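PDB 5GT5: pectate lyase from Paenibacillus sp. 0602, which cleaves pectate and probably also partly methylated pectin by eliminative depolymerisation, probably with calcium as cofactor. Local coordinates for residues A[150-155]-A[172-177]; A[114-119]-A[133-138]. The protein carries 1 engineered substitution. All blocks are in the same frame, centred on the assembly; numbering follows the deposited sequence.

Contact 1 of 2, residues A[150-155]-A[172-177]; sequences DWDYIT and AYDGLV
W151 overlaps Y173 at the start of the pairing: CE3 of W151 comes within 3.8 Å of CB of Y173, and the rings cross obliquely, their planes 58° apart. Both polar ends are held elsewhere, W151 NE1 by the carbonyl of N78 and Y173 OH by the backbone of K148 and N149. Beyond this pair the backbones run in step, D152 with G175, Y153 with L176 and I154 with V177. The N-H of D174 meets W151 O at 2.9 Å, and Y153 N and I154 N donate to the carbonyls of G175 and L176, ending in the parallel bridge I154-V177. This is the lateral bonding between successive coils of the right-handed parallel beta-helix of polysaccharide lyase family 1. Y153 sets its ring edge, near the ring plane, against L176 CD2 (3.9 Å from Y153 CD2), while A172 CB touches Y153 CE2 at 3.7 Å.

The side chains of D152 and D174 lie side by side and point the same way. With CG beside the backbone N (chi1 -43°), D152 receives G175 N on the anti lone pair of OD1, at 2.8 Å and 161°, a bond that helps to set the rotation of this carboxylate. In the modelled conformer, one of two for D174, D152 OD1 and D174 OD2 stand only 3.1 Å apart; a water bridges D152 OD2 and D174 OD2, its oxygen 2.6 Å from D174 OD2. D174 OD1 forms a salt bridge with K245, and D178 adds another nearby carboxylate. Such crowding of acidic oxygens would repel unless a cation shared them, which is consistent with the calcium site inferred for D152, D174 and D178.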
ATOM      1  N   ASP A 150     -16.287 -20.635 -12.466  1.00  8.53           N
ATOM      2  CA  ASP A 150     -15.514 -19.629 -11.723  1.00  9.47           C
ATOM      3  C   ASP A 150     -14.719 -18.722 -12.653  1.00  8.95           C
ATOM      4  O   ASP A 150     -13.597 -18.337 -12.335  1.00 10.19           O
ATOM      5  CB  ASP A 150     -14.584 -20.285 -10.682  1.00  7.41           C
ATOM      6  CG  ASP A 150     -15.333 -21.074  -9.623  1.00 17.86           C
ATOM      7  OD1 ASP A 150     -16.516 -20.781  -9.331  1.00 16.27           O
ATOM      8  OD2 ASP A 150     -14.723 -22.004  -9.063  1.00 20.36           O
ATOM      9  N   TRP A 151     -15.272 -18.405 -13.826  1.00  7.79           N
ATOM     10  CA  TRP A 151     -14.623 -17.464 -14.734  1.00  6.60           C
ATOM     11  C   TRP A 151     -15.018 -16.028 -14.437  1.00  6.77           C
ATOM     12  O   TRP A 151     -16.218 -15.700 -14.492  1.00  7.67           O
ATOM     13  CB  TRP A 151     -15.031 -17.743 -16.184  1.00  9.06           C
ATOM     14  CG  TRP A 151     -14.753 -19.106 -16.771  1.00  7.02           C
ATOM     15  CD1 TRP A 151     -13.839 -20.056 -16.356  1.00  7.81           C
ATOM     16  CD2 TRP A 151     -15.404 -19.644 -17.924  1.00  6.24           C
ATOM     17  NE1 TRP A 151     -13.888 -21.153 -17.205  1.00  6.61           N
ATOM     18  CE2 TRP A 151     -14.846 -20.925 -18.159  1.00  6.81           C
ATOM     19  CE3 TRP A 151     -16.411 -19.175 -18.775  1.00  7.94           C
ATOM     20  CZ2 TRP A 151     -15.245 -21.726 -19.236  1.00  7.21           C
ATOM     21  CZ3 TRP A 151     -16.818 -19.973 -19.831  1.00  9.11           C
ATOM     22  CH2 TRP A 151     -16.253 -21.246 -20.037  1.00  7.56           C
ATOM     23  N   ASP A 152     -14.045 -15.172 -14.123  1.00  5.83           N
ATOM     24  CA  ASP A 152     -14.265 -13.755 -13.835  1.00  7.14           C
ATOM     25  C   ASP A 152     -13.318 -12.974 -14.709  1.00  6.88           C
ATOM     26  O   ASP A 152     -12.204 -13.445 -14.963  1.00  9.24           O
ATOM     27  CB  ASP A 152     -13.928 -13.462 -12.363  1.00  7.58           C
ATOM     28  CG  ASP A 152     -14.467 -14.523 -11.426  1.00 10.59           C
ATOM     29  OD1 ASP A 152     -15.640 -14.444 -11.070  1.00  9.06           O
ATOM     30  OD2 ASP A 152     -13.702 -15.432 -11.036  1.00 17.46           O
ATOM     31  N   TYR A 153     -13.677 -11.790 -15.198  1.00  6.48           N
ATOM     32  CA  TYR A 153     -12.725 -11.081 -16.042  1.00  5.64           C
ATOM     33  C   TYR A 153     -11.471 -10.651 -15.278  1.00  7.16           C
ATOM     34  O   TYR A 153     -10.366 -10.846 -15.747  1.00  6.43           O
ATOM     35  CB  TYR A 153     -13.360  -9.871 -16.715  1.00  7.39           C
ATOM     36  CG  TYR A 153     -14.250 -10.205 -17.861  1.00  6.47           C
ATOM     37  CD1 TYR A 153     -13.719 -10.811 -19.012  1.00  5.63           C
ATOM     38  CD2 TYR A 153     -15.588  -9.864 -17.849  1.00  7.22           C
ATOM     39  CE1 TYR A 153     -14.543 -11.099 -20.086  1.00  7.28           C
ATOM     40  CE2 TYR A 153     -16.417 -10.148 -18.930  1.00  6.56           C
ATOM     41  CZ  TYR A 153     -15.869 -10.747 -20.036  1.00  6.10           C
ATOM     42  OH  TYR A 153     -16.707 -11.046 -21.097  1.00  8.50           O
ATOM     43  N   ILE A 154     -11.650 -10.024 -14.124  1.00  4.83           N
ATOM     44  CA  ILE A 154     -10.495  -9.585 -13.319  1.00  6.17           C
ATOM     45  C   ILE A 154     -10.788  -9.907 -11.867  1.00  6.64           C
ATOM     46  O   ILE A 154     -11.874  -9.573 -11.355  1.00  6.65           O
ATOM     47  CB  ILE A 154     -10.226  -8.078 -13.450  1.00  5.56           C
ATOM     48  CG1 ILE A 154      -9.930  -7.721 -14.906  1.00  6.56           C
ATOM     49  CG2 ILE A 154      -9.054  -7.661 -12.551  1.00  7.20           C
ATOM     50  CD1 ILE A 154      -9.749  -6.205 -15.145  1.00  7.03           C
ATOM     51  N   THR A 155      -9.835 -10.561 -11.204  1.00  4.57           N
ATOM     52  CA  THR A 155      -9.883 -10.822  -9.755  1.00  5.07           C
ATOM     53  C   THR A 155      -8.640 -10.221  -9.178  1.00  6.08           C
ATOM     54  O   THR A 155      -7.522 -10.432  -9.695  1.00  8.69           O
ATOM     55  CB  THR A 155      -9.940 -12.307  -9.437  1.00  6.14           C
ATOM     56  OG1 THR A 155     -11.103 -12.871 -10.078  1.00 10.98           O
ATOM     57  CG2 THR A 155     -10.106 -12.548  -7.967  1.00  8.12           C
ATOM     58  N   ALA A 172     -20.001 -12.195 -18.241  1.00  6.91           N
ATOM     59  CA  ALA A 172     -19.093 -13.176 -17.673  1.00  6.79           C
ATOM     60  C   ALA A 172     -19.894 -14.237 -16.946  1.00  6.52           C
ATOM     61  O   ALA A 172     -20.948 -13.960 -16.371  1.00  6.69           O
ATOM     62  CB  ALA A 172     -18.096 -12.512 -16.690  1.00  8.50           C
ATOM     63  N   TYR A 173     -19.358 -15.448 -16.952  1.00  6.90           N
ATOM     64  CA  TYR A 173     -19.955 -16.555 -16.232  1.00  5.89           C
ATOM     65  C   TYR A 173     -20.176 -16.195 -14.770  1.00  5.58           C
ATOM     66  O   TYR A 173     -21.276 -16.397 -14.239  1.00  6.67           O
ATOM     67  CB  TYR A 173     -19.074 -17.800 -16.392  1.00  7.50           C
ATOM     68  CG  TYR A 173     -19.581 -19.062 -15.737  1.00  7.56           C
ATOM     69  CD1 TYR A 173     -19.415 -19.253 -14.368  1.00  7.61           C
ATOM     70  CD2 TYR A 173     -20.223 -20.060 -16.472  1.00  6.81           C
ATOM     71  CE1 TYR A 173     -19.864 -20.402 -13.736  1.00  7.68           C
ATOM     72  CE2 TYR A 173     -20.644 -21.250 -15.843  1.00  8.25           C
ATOM     73  CZ  TYR A 173     -20.483 -21.395 -14.475  1.00  7.73           C
ATOM     74  OH  TYR A 173     -20.878 -22.543 -13.834  1.00  8.27           O
ATOM     75  N   ASP A 174     -19.137 -15.674 -14.126  1.00  7.50           N
ATOM     76  CA  ASP A 174     -19.230 -15.245 -12.731  0.50  9.18           C
ATOM     77  C   ASP A 174     -19.069 -13.726 -12.671  1.00  7.75           C
ATOM     78  O   ASP A 174     -19.886 -12.995 -13.226  1.00 10.05           O
ATOM     79  CB  ASP A 174     -18.171 -16.020 -11.911  0.50 10.25           C
ATOM     80  CG  ASP A 174     -18.369 -15.969 -10.413  0.50 23.73           C
ATOM     81  OD1 ASP A 174     -19.380 -15.441  -9.927  0.50 23.06           O
ATOM     82  OD2 ASP A 174     -17.499 -16.549  -9.710  0.50 28.48           O
ATOM     83  N   GLY A 175     -18.027 -13.230 -12.031  1.00  7.49           N
ATOM     84  CA  GLY A 175     -17.929 -11.793 -11.805  1.00  7.89           C
ATOM     85  C   GLY A 175     -17.197 -10.999 -12.871  1.00  6.70           C
ATOM     86  O   GLY A 175     -16.453 -11.528 -13.714  1.00  6.67           O
ATOM     87  N   LEU A 176     -17.386  -9.691 -12.806  1.00  6.68           N
ATOM     88  CA  LEU A 176     -16.729  -8.782 -13.739  1.00  5.73           C
ATOM     89  C   LEU A 176     -15.400  -8.330 -13.168  1.00  6.50           C
ATOM     90  O   LEU A 176     -14.353  -8.646 -13.741  1.00  7.01           O
ATOM     91  CB  LEU A 176     -17.634  -7.595 -14.034  1.00  6.90           C
ATOM     92  CG  LEU A 176     -18.997  -7.977 -14.603  1.00  6.87           C
ATOM     93  CD1 LEU A 176     -19.854  -6.702 -14.816  1.00  9.15           C
ATOM     94  CD2 LEU A 176     -18.837  -8.758 -15.899  1.00  7.94           C
ATOM     95  N   VAL A 177     -15.410  -7.574 -12.072  1.00  5.63           N
ATOM     96  CA  VAL A 177     -14.160  -7.269 -11.374  1.00  5.21           C
ATOM     97  C   VAL A 177     -14.425  -7.522  -9.899  1.00  5.32           C
ATOM     98  O   VAL A 177     -15.294  -6.875  -9.294  1.00  6.03           O
ATOM     99  CB  VAL A 177     -13.653  -5.814 -11.559  1.00  6.44           C
ATOM    100  CG1 VAL A 177     -12.331  -5.628 -10.812  1.00  6.05           C
ATOM    101  CG2 VAL A 177     -13.476  -5.471 -13.057  1.00  6.61           C
TER
HETATM  102  O   HOH W   1     -14.973 -17.146  -9.421  1.00 24.54           O

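Contact 2 of 2, residues A[114-119]-A[133-138]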
ATOM      1  N   HIS A 114     -11.580 -14.804 -23.997  1.00  6.73           N
ATOM      2  CA  HIS A 114     -11.398 -16.218 -23.639  1.00  7.60           C
ATOM      3  C   HIS A 114     -10.424 -16.406 -22.520  1.00  7.00           C
ATOM      4  O   HIS A 114      -9.834 -17.480 -22.380  1.00  8.45           O
ATOM      5  CB  HIS A 114     -11.027 -17.094 -24.856  1.00  8.12           C
ATOM      6  CG  HIS A 114     -11.846 -16.763 -26.061  1.00  7.02           C
ATOM      7  ND1 HIS A 114     -11.344 -16.809 -27.348  1.00  7.71           N
ATOM      8  CD2 HIS A 114     -13.104 -16.277 -26.152  1.00  7.82           C
ATOM      9  CE1 HIS A 114     -12.291 -16.408 -28.188  1.00  7.89           C
ATOM     10  NE2 HIS A 114     -13.369 -16.092 -27.489  1.00  8.70           N
ATOM     11  N   ALA A 115     -10.260 -15.373 -21.696  1.00  6.15           N
ATOM     12  CA  ALA A 115      -9.335 -15.478 -20.551  1.00  6.10           C
ATOM     13  C   ALA A 115      -9.733 -14.648 -19.358  1.00  6.36           C
ATOM     14  O   ALA A 115     -10.179 -13.507 -19.497  1.00  8.53           O
ATOM     15  CB  ALA A 115      -7.878 -15.166 -20.930  1.00  8.62           C
ATOM     16  N   ALA A 116      -9.519 -15.227 -18.179  1.00  7.11           N
ATOM     17  CA  ALA A 116      -9.622 -14.508 -16.906  1.00  7.29           C
ATOM     18  C   ALA A 116      -8.254 -13.971 -16.513  1.00  6.39           C
ATOM     19  O   ALA A 116      -7.233 -14.620 -16.762  1.00  8.52           O
ATOM     20  CB  ALA A 116     -10.085 -15.472 -15.805  1.00  7.37           C
ATOM     21  N   ILE A 117      -8.239 -12.794 -15.891  1.00  6.25           N
ATOM     22  CA  ILE A 117      -7.010 -12.203 -15.332  1.00  6.42           C
ATOM     23  C   ILE A 117      -7.093 -12.220 -13.815  1.00  6.42           C
ATOM     24  O   ILE A 117      -8.094 -11.789 -13.234  1.00  7.31           O
ATOM     25  CB  ILE A 117      -6.770 -10.786 -15.819  1.00  7.84           C
ATOM     26  CG1 ILE A 117      -6.506 -10.820 -17.337  1.00 12.35           C
ATOM     27  CG2 ILE A 117      -5.539 -10.145 -15.059  1.00  8.78           C
ATOM     28  CD1 ILE A 117      -6.316  -9.470 -17.942  1.00 16.37           C
ATOM     29  N   SER A 118      -6.051 -12.746 -13.176  1.00  6.67           N
ATOM     30  CA  SER A 118      -5.943 -12.747 -11.724  1.00  7.66           C
ATOM     31  C   SER A 118      -4.721 -11.926 -11.362  1.00  9.95           C
ATOM     32  O   SER A 118      -3.622 -12.190 -11.856  1.00 10.79           O
ATOM     33  CB  SER A 118      -5.793 -14.181 -11.229  1.00 11.24           C
ATOM     34  OG  SER A 118      -5.502 -14.244  -9.837  1.00 16.76           O
ATOM     35  N   VAL A 119      -4.930 -10.887 -10.563  1.00  7.52           N
ATOM     36  CA  VAL A 119      -3.826 -10.083 -10.049  1.00  7.11           C
ATOM     37  C   VAL A 119      -3.596 -10.490  -8.619  1.00  5.83           C
ATOM     38  O   VAL A 119      -4.491 -10.381  -7.775  1.00  8.67           O
ATOM     39  CB  VAL A 119      -4.118  -8.587 -10.134  1.00  5.89           C
ATOM     40  CG1 VAL A 119      -2.948  -7.772  -9.544  1.00  8.89           C
ATOM     41  CG2 VAL A 119      -4.421  -8.156 -11.594  1.00  9.76           C
ATOM     42  N   ASP A 133     -14.239  -9.602 -23.222  1.00  7.04           N
ATOM     43  CA  ASP A 133     -15.401 -10.233 -23.852  1.00  6.23           C
ATOM     44  C   ASP A 133     -15.219 -11.737 -23.970  1.00  6.01           C
ATOM     45  O   ASP A 133     -14.087 -12.258 -23.858  1.00  6.36           O
ATOM     46  CB  ASP A 133     -15.668  -9.624 -25.253  1.00  8.19           C
ATOM     47  CG  ASP A 133     -17.106  -9.789 -25.725  1.00  9.57           C
ATOM     48  OD1 ASP A 133     -17.964 -10.322 -24.993  1.00  9.39           O
ATOM     49  OD2 ASP A 133     -17.361  -9.376 -26.888  1.00 12.36           O
ATOM     50  N   GLU A 134     -16.343 -12.422 -24.204  1.00  6.88           N
ATOM     51  CA  GLU A 134     -16.391 -13.856 -24.508  1.00  6.72           C
ATOM     52  C   GLU A 134     -15.819 -14.726 -23.394  1.00  7.44           C
ATOM     53  O   GLU A 134     -14.868 -15.495 -23.574  1.00  7.77           O
ATOM     54  CB  GLU A 134     -15.774 -14.137 -25.898  1.00  6.77           C
ATOM     55  CG  GLU A 134     -16.489 -13.342 -26.987  1.00  8.24           C
ATOM     56  CD  GLU A 134     -16.068 -13.686 -28.418  1.00  8.80           C
ATOM     57  OE1 GLU A 134     -15.269 -14.624 -28.641  1.00 10.44           O
ATOM     58  OE2 GLU A 134     -16.545 -12.954 -29.310  1.00 13.54           O
ATOM     59  N   LEU A 135     -16.414 -14.538 -22.222  1.00  6.60           N
ATOM     60  CA  LEU A 135     -16.062 -15.286 -21.018  1.00  7.14           C
ATOM     61  C   LEU A 135     -17.340 -15.704 -20.281  1.00  5.35           C
ATOM     62  O   LEU A 135     -17.328 -15.867 -19.049  1.00  6.29           O
ATOM     63  CB  LEU A 135     -15.132 -14.468 -20.099  1.00  7.40           C
ATOM     64  CG  LEU A 135     -14.348 -15.286 -19.057  1.00  7.40           C
ATOM     65  CD1 LEU A 135     -13.343 -16.237 -19.715  1.00 11.99           C
ATOM     66  CD2 LEU A 135     -13.615 -14.372 -18.108  1.00  9.61           C
ATOM     67  N   TRP A 136     -18.427 -15.911 -21.034  1.00  6.69           N
ATOM     68  CA  TRP A 136     -19.686 -16.411 -20.473  1.00  7.85           C
ATOM     69  C   TRP A 136     -20.129 -17.634 -21.256  1.00  7.09           C
ATOM     70  O   TRP A 136     -19.931 -17.693 -22.470  1.00  6.30           O
ATOM     71  CB  TRP A 136     -20.786 -15.337 -20.518  1.00  5.86           C
ATOM     72  CG  TRP A 136     -22.162 -15.835 -20.057  1.00  6.87           C
ATOM     73  CD1 TRP A 136     -22.670 -15.809 -18.780  1.00  6.26           C
ATOM     74  CD2 TRP A 136     -23.165 -16.445 -20.881  1.00  6.14           C
ATOM     75  NE1 TRP A 136     -23.940 -16.357 -18.770  1.00  6.73           N
ATOM     76  CE2 TRP A 136     -24.265 -16.757 -20.040  1.00  6.10           C
ATOM     77  CE3 TRP A 136     -23.236 -16.757 -22.254  1.00  6.40           C
ATOM     78  CZ2 TRP A 136     -25.419 -17.368 -20.534  1.00  5.32           C
ATOM     79  CZ3 TRP A 136     -24.384 -17.350 -22.746  1.00  6.58           C
ATOM     80  CH2 TRP A 136     -25.448 -17.666 -21.894  1.00  6.09           C
ATOM     81  N   GLU A 137     -20.739 -18.603 -20.572  1.00  6.35           N
ATOM     82  CA  GLU A 137     -21.485 -19.689 -21.222  1.00  7.97           C
ATOM     83  C   GLU A 137     -22.644 -20.056 -20.326  1.00  7.14           C
ATOM     84  O   GLU A 137     -22.679 -19.685 -19.168  1.00  6.78           O
ATOM     85  CB  GLU A 137     -20.591 -20.897 -21.527  1.00  7.04           C
ATOM     86  CG  GLU A 137     -20.141 -21.657 -20.274  1.00  7.10           C
ATOM     87  CD  GLU A 137     -19.428 -22.948 -20.617  1.00  6.66           C
ATOM     88  OE1 GLU A 137     -19.096 -23.155 -21.817  1.00  8.83           O
ATOM     89  OE2 GLU A 137     -19.199 -23.750 -19.687  1.00  8.04           O
ATOM     90  N   TRP A 138     -23.619 -20.743 -20.912  1.00  7.15           N
ATOM     91  CA  TRP A 138     -24.807 -21.207 -20.207  1.00  6.10           C
ATOM     92  C   TRP A 138     -24.451 -22.241 -19.134  1.00  8.26           C
ATOM     93  O   TRP A 138     -23.586 -23.096 -19.328  1.00  8.12           O
ATOM     94  CB  TRP A 138     -25.740 -21.788 -21.280  1.00  6.14           C
ATOM     95  CG  TRP A 138     -27.005 -22.453 -20.774  1.00  5.95           C
ATOM     96  CD1 TRP A 138     -27.179 -23.785 -20.517  1.00  7.10           C
ATOM     97  CD2 TRP A 138     -28.271 -21.819 -20.507  1.00  6.07           C
ATOM     98  NE1 TRP A 138     -28.477 -24.020 -20.113  1.00  6.52           N
ATOM     99  CE2 TRP A 138     -29.168 -22.834 -20.101  1.00  7.20           C
ATOM    100  CE3 TRP A 138     -28.732 -20.502 -20.594  1.00  8.01           C
ATOM    101  CZ2 TRP A 138     -30.498 -22.572 -19.749  1.00  8.58           C
ATOM    102  CZ3 TRP A 138     -30.082 -20.227 -20.267  1.00  7.62           C
ATOM    103  CH2 TRP A 138     -30.942 -21.267 -19.837  1.00  8.64           C
TER
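D133 comes near the first segment through its backbone, its carbonyl O standing 3.6 Å from H114 N, while its OD1 accepts the N-H of E134 at 2.8 Å from above the carboxylate plane. E134 follows, and its carbonyl O takes only a weak bond from H114 N but also lies in the plane of the imidazole, 3.2 Å from H114 CD2. The two side chains run alongside each other, and H114 NE2 donates to the anti lone pair of E134 OE1 at 2.7 Å and 154°. ND1 of the same ring bonds E64, so two carboxylates hold it through its two nitrogens and would probably stabilise a protonated imidazole. An alanine in place of H114 would probably leave the E134 and E64 carboxylates without this shared mate and set the E134 end free to turn. In the parallel beta-helix, this joins H114 and the first residues of strand 115-120 to the loop after strand 131-133. L135 comes next: CG is anti to the backbone N (chi1 -161°), and both methyls rest against the same side of the A115 backbone, CD1 3.8 Å from A115 N and CD2 3.8 Å from A115 O. Its side chain also touches V91 and Y153.

Both segments of contact 2 come earlier in the chain than those of contact 1, and the centres of the two contacts lie about 6 Å apart. They share one sheet of the beta-helix, in which strands 92-97, 115-120, 154-157 and 177-180 follow one another in parallel order. Contact 2 ties strand 115-120 to the loop after strand 131-133; contact 1 pairs the two later coils. Between them, Y153 O to I117 N (2.9 Å) and T155 O to V119 N (2.8 Å) are probable hydrogen bonds, and A116 CB packs on D152 O. The probable calcium ligands D152 and D174 thus lie just ahead of neighbouring strands, the first beside the strand that H114 precedes.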